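Local coordinates for protein nucleoside phosphorylase, putative (Trypanosoma brucei, PDB 3BJE) that works as a homodimeric uridine phosphorylase, using phosphate to split uridine into uracil and ribose 1-phosphate, at residues A[78-83]-A[87-92]; A[120-123]-A[129-132]; A[164-169]-A[284-289]; A[225-230]-A[234-239]. One frame throughout, in Å; residues are numbered along the deposited sequence.

In the fold
Contacts 1 and 2 each close before the next begins along the chain, whereas contact 4 is nested inside the long loop closed by contact 3. Contact 1, a hairpin, and contact 3 reach the same strand system from opposite sides of the chain's centre, their own centres about 28 Å apart. Contact 4 links the end of helix 213-228 to the approach of strand 239-246, the strand lying between the two that contact 3 joins; the nearest atoms of contacts 3 and 4 are about 8 Å apart. Contact 2 is the outlier, a surface loop about 45 Å from contact 4 between centres. Contacts 1, 2 and 4 thus join stretches close in sequence, contact 3 distant ones, and contact 2 alone meets the second subunit.

Contact 1: residues A[78-83]-A[87-92]; sequences FATGTY and PVTVIS
Thr80 and Thr89 face each other as a non-hydrogen-bonded pair of an antiparallel beta hairpin, and their side chains supply the bond that the backbone lacks there. Thr89 OG1 donates to Thr80 OG1 over 2.7 Å. Each hydroxyl lies beside its own backbone N, anti to the carbonyl carbon (chi1 -61° for Thr89), which brings the two oxygens together on one face of the ladder. The relay continues outside: Ala43 N is bonded to Thr89 OG1, and Thr80 OG1 to Glu41 O, so both buried hydroxyls are satisfied twice. On the same face Phe78 CB packs on Ile91 CG1 at 3.9 Å, while Phe78 CD1 approaches Thr89 CG2 obliquely at 4.0 Å.

Two hydrogen-bonded pairs flank the threonines. Ala79 N to Val90 O (3.0 Å) and Val90 N to Ala79 O (2.9 Å) form one; Gly81 and Val88 form the other, where Val88 N meets Gly81 O from 40° above the carbonyl plane.

Toward the turn the packing thins. Pro87 is exposed, and Thr82 CG2 comes no nearer to Pro87 CA than 4.1 Å; the Thr82 hydroxyl turns instead to Asp63.

Strand 69-73 continues the sheet beyond 78-83. Helix 54-59 packs on Val90, and helix 329-348 receives Val88 and Tyr83, whose hydroxyl bonds Glu344.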
loop_
_atom_site.group_PDB
_atom_site.type_symbol
_atom_site.label_atom_id
_atom_site.label_comp_id
_atom_site.label_asym_id
_atom_site.label_seq_id
_atom_site.Cartn_x
_atom_site.Cartn_y
_atom_site.Cartn_z
ATOM N N PHE A 78 -11.873 -8.864 9.408
ATOM C CA PHE A 78 -11.523 -9.290 10.756
ATOM C C PHE A 78 -12.449 -10.383 11.267
ATOM O O PHE A 78 -13.584 -10.564 10.804
ATOM C CB PHE A 78 -11.481 -8.114 11.743
ATOM C CG PHE A 78 -12.794 -7.827 12.405
ATOM C CD1 PHE A 78 -13.106 -8.385 13.632
ATOM C CD2 PHE A 78 -13.726 -6.987 11.790
ATOM C CE1 PHE A 78 -14.309 -8.137 14.233
ATOM C CE2 PHE A 78 -14.944 -6.733 12.391
ATOM C CZ PHE A 78 -15.240 -7.311 13.606
ATOM N N ALA A 79 -11.943 -11.099 12.261
ATOM C CA ALA A 79 -12.746 -12.054 13.029
ATOM C C ALA A 79 -12.158 -12.106 14.418
ATOM O O ALA A 79 -10.936 -12.145 14.573
ATOM C CB ALA A 79 -12.708 -13.441 12.385
ATOM N N THR A 80 -13.025 -12.147 15.416
ATOM C CA THR A 80 -12.614 -12.162 16.816
ATOM C C THR A 80 -13.230 -13.367 17.496
ATOM O O THR A 80 -14.442 -13.528 17.473
ATOM C CB THR A 80 -13.083 -10.871 17.520
ATOM O OG1 THR A 80 -12.420 -9.756 16.903
ATOM C CG2 THR A 80 -12.774 -10.927 19.021
ATOM N N GLY A 81 -12.381 -14.216 18.073
ATOM C CA GLY A 81 -12.828 -15.361 18.865
ATOM C C GLY A 81 -11.886 -15.509 20.039
ATOM O O GLY A 81 -11.417 -14.513 20.583
ATOM N N THR A 82 -11.618 -16.752 20.420
ATOM C CA THR A 82 -10.659 -17.050 21.481
ATOM C C THR A 82 -9.766 -18.179 21.026
ATOM O O THR A 82 -10.135 -18.956 20.144
ATOM C CB THR A 82 -11.355 -17.446 22.817
ATOM O OG1 THR A 82 -12.150 -18.627 22.619
ATOM C CG2 THR A 82 -12.249 -16.332 23.362
ATOM N N TYR A 83 -8.582 -18.240 21.633
ATOM C CA TYR A 83 -7.639 -19.334 21.430
ATOM C C TYR A 83 -7.178 -19.775 22.800
ATOM O O TYR A 83 -6.607 -18.974 23.538
ATOM C CB TYR A 83 -6.426 -18.902 20.595
ATOM C CG TYR A 83 -5.454 -20.045 20.348
ATOM C CD1 TYR A 83 -5.740 -21.039 19.415
ATOM C CD2 TYR A 83 -4.267 -20.143 21.062
ATOM C CE1 TYR A 83 -4.867 -22.095 19.198
ATOM C CE2 TYR A 83 -3.378 -21.215 20.850
ATOM C CZ TYR A 83 -3.688 -22.174 19.915
ATOM O OH TYR A 83 -2.820 -23.225 19.695
ATOM N N PRO A 87 -8.952 -14.097 24.279
ATOM C CA PRO A 87 -9.437 -13.379 23.101
ATOM C C PRO A 87 -8.344 -13.049 22.109
ATOM O O PRO A 87 -7.261 -12.574 22.487
ATOM C CB PRO A 87 -10.008 -12.092 23.688
ATOM C CG PRO A 87 -10.404 -12.479 25.077
ATOM C CD PRO A 87 -9.283 -13.368 25.514
ATOM N N VAL A 88 -8.652 -13.303 20.845
ATOM C CA VAL A 88 -7.755 -12.950 19.744
ATOM C C VAL A 88 -8.587 -12.439 18.570
ATOM O O VAL A 88 -9.718 -12.890 18.347
ATOM C CB VAL A 88 -6.884 -14.146 19.298
ATOM C CG1 VAL A 88 -5.987 -13.753 18.097
ATOM C CG2 VAL A 88 -6.030 -14.655 20.454
ATOM N N THR A 89 -8.026 -11.472 17.852
ATOM C CA THR A 89 -8.623 -10.956 16.610
ATOM C C THR A 89 -7.607 -11.146 15.475
ATOM O O THR A 89 -6.430 -10.843 15.647
ATOM C CB THR A 89 -8.961 -9.445 16.711
ATOM O OG1 THR A 89 -9.913 -9.241 17.754
ATOM C CG2 THR A 89 -9.539 -8.893 15.391
ATOM N N VAL A 90 -8.067 -11.682 14.344
ATOM C CA VAL A 90 -7.228 -11.734 13.125
ATOM C C VAL A 90 -7.779 -10.662 12.187
ATOM O O VAL A 90 -9.001 -10.551 12.036
ATOM C CB VAL A 90 -7.182 -13.137 12.452
ATOM C CG1 VAL A 90 -8.571 -13.686 12.145
ATOM C CG2 VAL A 90 -6.294 -13.105 11.183
ATOM N N ILE A 91 -6.871 -9.857 11.625
ATOM C CA ILE A 91 -7.194 -8.771 10.710
ATOM C C ILE A 91 -6.331 -8.890 9.456
ATOM O O ILE A 91 -5.096 -9.030 9.569
ATOM C CB ILE A 91 -6.906 -7.378 11.330
ATOM C CG1 ILE A 91 -7.780 -7.159 12.563
ATOM C CG2 ILE A 91 -7.123 -6.270 10.302
ATOM C CD1 ILE A 91 -7.460 -5.884 13.341
ATOM N N SER A 92 -6.961 -8.839 8.285
ATOM C CA SER A 92 -6.212 -8.655 7.062
ATOM C C SER A 92 -6.028 -7.170 6.784
ATOM O O SER A 92 -6.971 -6.396 6.883
ATOM C CB SER A 92 -6.871 -9.332 5.853
ATOM O OG SER A 92 -8.161 -8.819 5.551
#

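Contact 2: residues A[120-123]-A[129-132]; sequences WRHR and APSA
His122 offers one face of its imidazole to Ala129 and Pro130, the whole contact being a small apolar cluster built around a polar ring. The CH-pi component comes from the alanine methyl: Ala129 CB stands 3.9 Å from the centroid of the His122 ring, 28° off the normal, and so sits over the face although displaced to the ND1 side, with ND1 itself 3.6 Å from that carbon. The first torsion of the histidine (chi1 -55°) sets CG beside the backbone N and directs the ring at the returning chain.

The two segments belong to the irregular surface loop that leaves the short strand 119-120 at Trp120 and leads to strand 142-151.

Van der Waals packing accounts for the rest. Pro130 meets the same face further out, its CD 3.4 Å from His122 NE2, and the side chains cross at about a right angle. Pro130 is on the solvent side of the cluster.

Polar bonds hold the limb of His122 from elsewhere. Its backbone pairs with that of Phe136, and Arg123 forms a salt bridge with Glu112. Across the dimer interface, Arg121 O accepts a hydrogen bond from Arg260 NH2 of the second subunit.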
loop_
_atom_site.group_PDB
_atom_site.type_symbol
_atom_site.label_atom_id
_atom_site.label_comp_id
_atom_site.label_asym_id
_atom_site.label_seq_id
_atom_site.Cartn_x
_atom_site.Cartn_y
_atom_site.Cartn_z
ATOM N N TRP A 120 -10.299 10.883 24.458
ATOM C CA TRP A 120 -9.230 9.897 24.490
ATOM C C TRP A 120 -8.958 9.456 25.924
ATOM O O TRP A 120 -8.997 10.250 26.858
ATOM C CB TRP A 120 -7.957 10.447 23.826
ATOM C CG TRP A 120 -8.127 10.632 22.353
ATOM C CD1 TRP A 120 -8.624 11.735 21.714
ATOM C CD2 TRP A 120 -7.839 9.675 21.325
ATOM N NE1 TRP A 120 -8.652 11.529 20.358
ATOM C CE2 TRP A 120 -8.179 10.274 20.091
ATOM C CE3 TRP A 120 -7.319 8.373 21.321
ATOM C CZ2 TRP A 120 -8.032 9.619 18.878
ATOM C CZ3 TRP A 120 -7.166 7.717 20.099
ATOM C CH2 TRP A 120 -7.526 8.341 18.898
ATOM N N ARG A 121 -8.690 8.171 26.086
ATOM C CA ARG A 121 -8.435 7.601 27.393
ATOM C C ARG A 121 -7.136 8.135 27.965
ATOM O O ARG A 121 -6.199 8.425 27.223
ATOM C CB ARG A 121 -8.356 6.079 27.272
ATOM C CG ARG A 121 -9.666 5.422 26.824
ATOM C CD ARG A 121 -9.555 3.902 26.752
ATOM N NE ARG A 121 -10.731 3.349 26.094
ATOM C CZ ARG A 121 -11.932 3.229 26.654
ATOM N NH1 ARG A 121 -12.141 3.591 27.916
ATOM N NH2 ARG A 121 -12.941 2.735 25.947
ATOM N N HIS A 122 -7.074 8.259 29.289
ATOM C CA HIS A 122 -5.865 8.721 29.950
ATOM C C HIS A 122 -4.837 7.614 29.939
ATOM O O HIS A 122 -5.182 6.429 29.944
ATOM C CB HIS A 122 -6.101 9.087 31.419
ATOM C CG HIS A 122 -7.184 10.088 31.636
ATOM N ND1 HIS A 122 -7.151 11.348 31.084
ATOM C CD2 HIS A 122 -8.330 10.016 32.353
ATOM C CE1 HIS A 122 -8.235 12.010 31.450
ATOM N NE2 HIS A 122 -8.965 11.228 32.225
ATOM N N ARG A 123 -3.576 8.026 29.961
ATOM C CA ARG A 123 -2.461 7.128 30.210
ATOM C C ARG A 123 -1.688 7.645 31.411
ATOM O O ARG A 123 -1.711 8.841 31.709
ATOM C CB ARG A 123 -1.539 7.091 29.012
ATOM C CG ARG A 123 -2.110 6.419 27.799
ATOM C CD ARG A 123 -1.049 6.390 26.762
ATOM N NE ARG A 123 -1.420 5.691 25.538
ATOM C CZ ARG A 123 -0.527 5.364 24.610
ATOM N NH1 ARG A 123 0.765 5.613 24.805
ATOM N NH2 ARG A 123 -0.910 4.735 23.516
ATOM N N ALA A 129 -4.543 14.472 33.803
ATOM C CA ALA A 129 -5.393 13.326 34.099
ATOM C C ALA A 129 -5.643 13.250 35.603
ATOM O O ALA A 129 -4.754 13.572 36.395
ATOM C CB ALA A 129 -4.748 12.043 33.616
ATOM N N PRO A 130 -6.852 12.824 36.006
ATOM C CA PRO A 130 -7.081 12.512 37.411
ATOM C C PRO A 130 -6.101 11.453 37.910
ATOM O O PRO A 130 -5.760 10.534 37.168
ATOM C CB PRO A 130 -8.509 11.958 37.426
ATOM C CG PRO A 130 -9.145 12.476 36.198
ATOM C CD PRO A 130 -8.059 12.609 35.187
ATOM N N SER A 131 -5.659 11.571 39.158
ATOM C CA SER A 131 -4.688 10.623 39.709
ATOM C C SER A 131 -5.240 9.195 39.746
ATOM O O SER A 131 -4.473 8.236 39.669
ATOM C CB SER A 131 -4.225 11.061 41.105
ATOM O OG SER A 131 -5.324 11.238 41.969
ATOM N N ALA A 132 -6.565 9.063 39.846
ATOM C CA ALA A 132 -7.236 7.756 39.822
ATOM C C ALA A 132 -7.374 7.181 38.408
ATOM O O ALA A 132 -7.519 5.964 38.239
ATOM C CB ALA A 132 -8.613 7.860 40.469
#

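Contact 3: residues A[164-169]-A[284-289]; sequences TRHAIG and GVEVVT
Glu286 extends its carboxylate to His166 and Arg165; its two oxygens share His166 ND1, and each has further donors. Glu286 OE2 accepts from His166 ND1 at 3.0 Å; this oxygen lies in the ring plane and is met on its syn side, 34° out of the carboxylate plane. A longer bond, 3.3 Å from His166 N to Glu286 OE2, uses the syn lone pair, and Thr243 OG1 is a further partner of this oxygen. Glu286 OE1 has a weak bond from His166 ND1 at 2.9 Å. It also takes Arg165 NH1 at 3.0 Å, a salt bridge that comes from 72° above the carboxylate plane; it is described for one of two modelled arginine conformers and is less certain for that reason. With CG anti to the backbone N (chi1 -168°) and the chain extended beyond it, Glu286 spans the gap to these donors. The arginine charge and the several N-H donors would be expected to favour the ionised carboxylate.

Apart from the polar cluster, further along both segments, Ile168 CD1 touches Val288 CG2 at 4.1 Å.

Strand 239-246 lies between the two strands, parallel to both, so the glutamate reaches across it, bonding Thr243 OG1 on the way. Helix 186-198 packs on His166 and Ile168, while Leu281 of strand 279-281 touches His166 and Glu286.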
loop_
_atom_site.group_PDB
_atom_site.type_symbol
_atom_site.label_atom_id
_atom_site.label_comp_id
_atom_site.label_asym_id
_atom_site.label_seq_id
_atom_site.Cartn_x
_atom_site.Cartn_y
_atom_site.Cartn_z
ATOM N N THR A 164 11.198 -11.454 12.891
ATOM C CA THR A 164 11.800 -10.128 12.912
ATOM C C THR A 164 12.358 -9.779 14.283
ATOM O O THR A 164 11.658 -9.960 15.288
ATOM C CB THR A 164 10.749 -9.051 12.561
ATOM O OG1 THR A 164 10.255 -9.293 11.237
ATOM C CG2 THR A 164 11.344 -7.629 12.649
ATOM N N ARG A 165 13.630 -9.360 14.324
ATOM C CA ARG A 165 14.158 -8.632 15.471
ATOM C C ARG A 165 14.195 -7.158 15.068
ATOM O O ARG A 165 13.271 -6.438 15.355
ATOM C CB ARG A 165 15.519 -9.156 15.939
ATOM C CG ARG A 165 15.913 -8.556 17.273
ATOM C CD ARG A 165 17.263 -9.021 17.776
ATOM N NE ARG A 165 17.317 -10.427 18.194
ATOM C CZ ARG A 165 18.032 -11.380 17.583
ATOM N NH1 ARG A 165 18.739 -11.121 16.491
ATOM N NH2 ARG A 165 18.034 -12.618 18.066
ATOM N N HIS A 166 15.232 -6.711 14.353
ATOM C CA HIS A 166 15.266 -5.329 13.856
ATOM C C HIS A 166 14.615 -5.237 12.487
ATOM O O HIS A 166 14.399 -6.244 11.821
ATOM C CB HIS A 166 16.713 -4.815 13.799
ATOM C CG HIS A 166 17.384 -4.793 15.140
ATOM N ND1 HIS A 166 18.146 -5.843 15.602
ATOM C CD2 HIS A 166 17.383 -3.866 16.132
ATOM C CE1 HIS A 166 18.594 -5.563 16.815
ATOM N NE2 HIS A 166 18.160 -4.361 17.156
ATOM N N ALA A 167 14.268 -4.015 12.103
ATOM C CA ALA A 167 13.647 -3.751 10.813
ATOM C C ALA A 167 14.321 -2.561 10.137
ATOM O O ALA A 167 14.697 -1.597 10.791
ATOM C CB ALA A 167 12.181 -3.437 11.002
ATOM N N ILE A 168 14.452 -2.654 8.817
ATOM C CA ILE A 168 14.850 -1.534 7.971
ATOM C C ILE A 168 13.642 -1.085 7.175
ATOM O O ILE A 168 13.040 -1.885 6.456
ATOM C CB ILE A 168 15.944 -1.932 6.983
ATOM C CG1 ILE A 168 17.196 -2.426 7.719
ATOM C CG2 ILE A 168 16.313 -0.742 6.068
ATOM C CD1 ILE A 168 18.023 -3.408 6.898
ATOM N N GLY A 169 13.268 0.186 7.328
ATOM C CA GLY A 169 12.225 0.802 6.524
ATOM C C GLY A 169 12.821 1.375 5.265
ATOM O O GLY A 169 13.445 2.422 5.297
ATOM N N GLY A 284 25.170 -9.532 19.615
ATOM C CA GLY A 284 25.735 -10.418 18.604
ATOM C C GLY A 284 25.505 -9.952 17.182
ATOM O O GLY A 284 24.979 -8.865 16.944
ATOM N N VAL A 285 25.902 -10.797 16.238
ATOM C CA VAL A 285 25.817 -10.480 14.818
ATOM C C VAL A 285 24.413 -10.767 14.312
ATOM O O VAL A 285 23.817 -11.794 14.642
ATOM C CB VAL A 285 26.862 -11.272 13.993
ATOM C CG1 VAL A 285 26.765 -10.929 12.507
ATOM C CG2 VAL A 285 28.255 -10.977 14.509
ATOM N N GLU A 286 23.891 -9.834 13.525
ATOM C CA GLU A 286 22.583 -9.974 12.909
ATOM C C GLU A 286 22.700 -9.757 11.404
ATOM O O GLU A 286 23.536 -8.974 10.949
ATOM C CB GLU A 286 21.602 -8.955 13.487
ATOM C CG GLU A 286 20.145 -9.209 13.118
ATOM C CD GLU A 286 19.172 -8.501 14.042
ATOM O OE1 GLU A 286 19.480 -8.436 15.260
ATOM O OE2 GLU A 286 18.101 -8.059 13.570
ATOM N N VAL A 287 21.878 -10.468 10.638
ATOM C CA VAL A 287 21.875 -10.320 9.173
ATOM C C VAL A 287 20.467 -10.034 8.682
ATOM O O VAL A 287 19.493 -10.140 9.436
ATOM C CB VAL A 287 22.410 -11.576 8.446
ATOM C CG1 VAL A 287 23.804 -11.957 8.968
ATOM C CG2 VAL A 287 21.449 -12.753 8.599
ATOM N N VAL A 288 20.356 -9.618 7.423
ATOM C CA VAL A 288 19.035 -9.396 6.823
ATOM C C VAL A 288 18.455 -10.741 6.405
ATOM O O VAL A 288 18.904 -11.351 5.436
ATOM C CB VAL A 288 19.085 -8.445 5.612
ATOM C CG1 VAL A 288 17.689 -8.254 4.999
ATOM C CG2 VAL A 288 19.682 -7.096 5.994
ATOM N N THR A 289 17.459 -11.205 7.160
ATOM C CA THR A 289 16.857 -12.506 6.932
ATOM C C THR A 289 15.714 -12.495 5.928
ATOM O O THR A 289 15.406 -13.509 5.321
ATOM C CB THR A 289 16.323 -13.107 8.257
ATOM O OG1 THR A 289 15.601 -12.103 8.979
ATOM C CG2 THR A 289 17.484 -13.680 9.104
#

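Contact 4: residues A[225-230]-A[234-239]; sequences AHNAAT and ADKQQY
The imidazole of His226 and the amide of Asn227 address the chain at 235-237 through their edges. His226 NE2 donates to Asp235 O over 2.6 Å, with the oxygen near the ring plane; Asn227 OD1 also lies at the edge of this ring. The motif is a helix-to-strand connection: helix 213-228 ends, the chain reverses through a short 3-10 segment, and the returning loop is bonded to the helix end before strand 239-246 starts.

Asn227 uses both ends of its amide on a single residue. Gln237 N reaches Asn227 OD1 at 2.7 Å, in the carbonyl plane and on a lone pair, while Asn227 ND2 donates to Gln237 O at 2.9 Å. This two-point grip on the backbone of Gln237 fixes the rotation of the amide. Asn227 CG sits beside its own backbone N (chi1 -69°), a setting that turns the amide along the incoming loop.

Around this pairing, His226 and Asp235 both touch Arg337 of helix 329-348. Gln237 is tied to the same helix, its OE1 accepting from Arg337 NE.

A third polar link comes from the lysine of the returning loop. Lys236, bent at chi2, folds its chain alongside Asn227 and delivers one ammonium nitrogen to two carbonyls: Lys236 NZ is 2.6 Å from Asn227 O and 2.7 Å from Thr230 O.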
loop_
_atom_site.group_PDB
_atom_site.type_symbol
_atom_site.label_atom_id
_atom_site.label_comp_id
_atom_site.label_asym_id
_atom_site.label_seq_id
_atom_site.Cartn_x
_atom_site.Cartn_y
_atom_site.Cartn_z
ATOM N N ALA A 225 8.792 -24.982 21.020
ATOM C CA ALA A 225 7.786 -25.866 21.596
ATOM C C ALA A 225 7.159 -26.751 20.526
ATOM O O ALA A 225 6.930 -27.949 20.751
ATOM C CB ALA A 225 6.724 -25.058 22.313
ATOM N N HIS A 226 6.899 -26.169 19.356
ATOM C CA HIS A 226 6.289 -26.909 18.248
ATOM C C HIS A 226 7.139 -28.097 17.851
ATOM O O HIS A 226 6.644 -29.213 17.714
ATOM C CB HIS A 226 6.125 -26.018 17.015
ATOM C CG HIS A 226 5.621 -26.752 15.814
ATOM N ND1 HIS A 226 4.285 -26.804 15.482
ATOM C CD2 HIS A 226 6.274 -27.462 14.863
ATOM C CE1 HIS A 226 4.135 -27.525 14.386
ATOM N NE2 HIS A 226 5.325 -27.937 13.990
ATOM N N ASN A 227 8.425 -27.838 17.656
ATOM C CA ASN A 227 9.343 -28.866 17.191
ATOM C C ASN A 227 9.578 -29.926 18.251
ATOM O O ASN A 227 9.682 -31.114 17.934
ATOM C CB ASN A 227 10.659 -28.231 16.748
ATOM C CG ASN A 227 10.499 -27.411 15.486
ATOM O OD1 ASN A 227 9.808 -27.823 14.557
ATOM N ND2 ASN A 227 11.137 -26.246 15.444
ATOM N N ALA A 228 9.627 -29.500 19.510
ATOM C CA ALA A 228 9.800 -30.436 20.627
ATOM C C ALA A 228 8.595 -31.375 20.801
ATOM O O ALA A 228 8.736 -32.506 21.301
ATOM C CB ALA A 228 10.064 -29.666 21.913
ATOM N N ALA A 229 7.425 -30.910 20.370
ATOM C CA ALA A 229 6.164 -31.627 20.562
ATOM C C ALA A 229 5.871 -32.662 19.482
ATOM O O ALA A 229 4.885 -33.395 19.592
ATOM C CB ALA A 229 5.001 -30.633 20.652
ATOM N N THR A 230 6.694 -32.722 18.440
ATOM C CA THR A 230 6.521 -33.746 17.410
ATOM C C THR A 230 7.808 -34.515 17.133
ATOM O O THR A 230 8.901 -33.950 17.146
ATOM C CB THR A 230 5.967 -33.173 16.085
ATOM O OG1 THR A 230 5.686 -34.256 15.185
ATOM C CG2 THR A 230 6.955 -32.172 15.430
ATOM N N ALA A 234 8.609 -34.354 9.211
ATOM C CA ALA A 234 7.760 -33.640 8.252
ATOM C C ALA A 234 6.911 -32.536 8.885
ATOM O O ALA A 234 6.497 -31.606 8.189
ATOM C CB ALA A 234 6.860 -34.621 7.512
ATOM N N ASP A 235 6.647 -32.635 10.187
ATOM C CA ASP A 235 5.869 -31.615 10.901
ATOM C C ASP A 235 6.773 -30.604 11.622
ATOM O O ASP A 235 6.281 -29.781 12.387
ATOM C CB ASP A 235 4.891 -32.287 11.893
ATOM C CG ASP A 235 3.917 -31.288 12.567
ATOM O OD1 ASP A 235 3.389 -30.372 11.888
ATOM O OD2 ASP A 235 3.673 -31.430 13.791
ATOM N N LYS A 236 8.087 -30.658 11.400
ATOM C CA LYS A 236 8.990 -29.655 11.995
ATOM C C LYS A 236 8.884 -28.310 11.258
ATOM O O LYS A 236 8.584 -28.267 10.063
ATOM C CB LYS A 236 10.445 -30.111 11.965
ATOM C CG LYS A 236 10.708 -31.428 12.686
ATOM C CD LYS A 236 10.745 -31.289 14.203
ATOM C CE LYS A 236 11.078 -32.635 14.848
ATOM N NZ LYS A 236 11.072 -32.599 16.341
ATOM N N GLN A 237 9.159 -27.227 11.973
ATOM C CA GLN A 237 9.159 -25.893 11.371
ATOM C C GLN A 237 10.488 -25.232 11.644
ATOM O O GLN A 237 10.842 -25.005 12.795
ATOM C CB GLN A 237 8.026 -25.009 11.914
ATOM C CG GLN A 237 7.959 -23.614 11.280
ATOM C CD GLN A 237 7.769 -23.664 9.776
ATOM O OE1 GLN A 237 6.848 -24.324 9.281
ATOM N NE2 GLN A 237 8.630 -22.956 9.035
ATOM N N GLN A 238 11.236 -24.946 10.581
ATOM C CA GLN A 238 12.499 -24.246 10.711
ATOM C C GLN A 238 12.207 -22.754 10.849
ATOM O O GLN A 238 11.246 -22.248 10.270
ATOM C CB GLN A 238 13.402 -24.519 9.503
ATOM C CG GLN A 238 13.846 -25.988 9.397
ATOM C CD GLN A 238 14.718 -26.279 8.174
ATOM O OE1 GLN A 238 14.324 -26.019 7.032
ATOM N NE2 GLN A 238 15.906 -26.838 8.411
ATOM N N TYR A 239 13.037 -22.074 11.633
ATOM C CA TYR A 239 12.954 -20.631 11.774
ATOM C C TYR A 239 14.322 -19.975 11.887
ATOM O O TYR A 239 15.325 -20.628 12.205
ATOM C CB TYR A 239 12.077 -20.240 12.968
ATOM C CG TYR A 239 12.684 -20.478 14.328
ATOM C CD1 TYR A 239 13.254 -19.432 15.057
ATOM C CD2 TYR A 239 12.657 -21.730 14.899
ATOM C CE1 TYR A 239 13.800 -19.648 16.326
ATOM C CE2 TYR A 239 13.205 -21.965 16.167
ATOM C CZ TYR A 239 13.770 -20.918 16.874
ATOM O OH TYR A 239 14.300 -21.150 18.132
#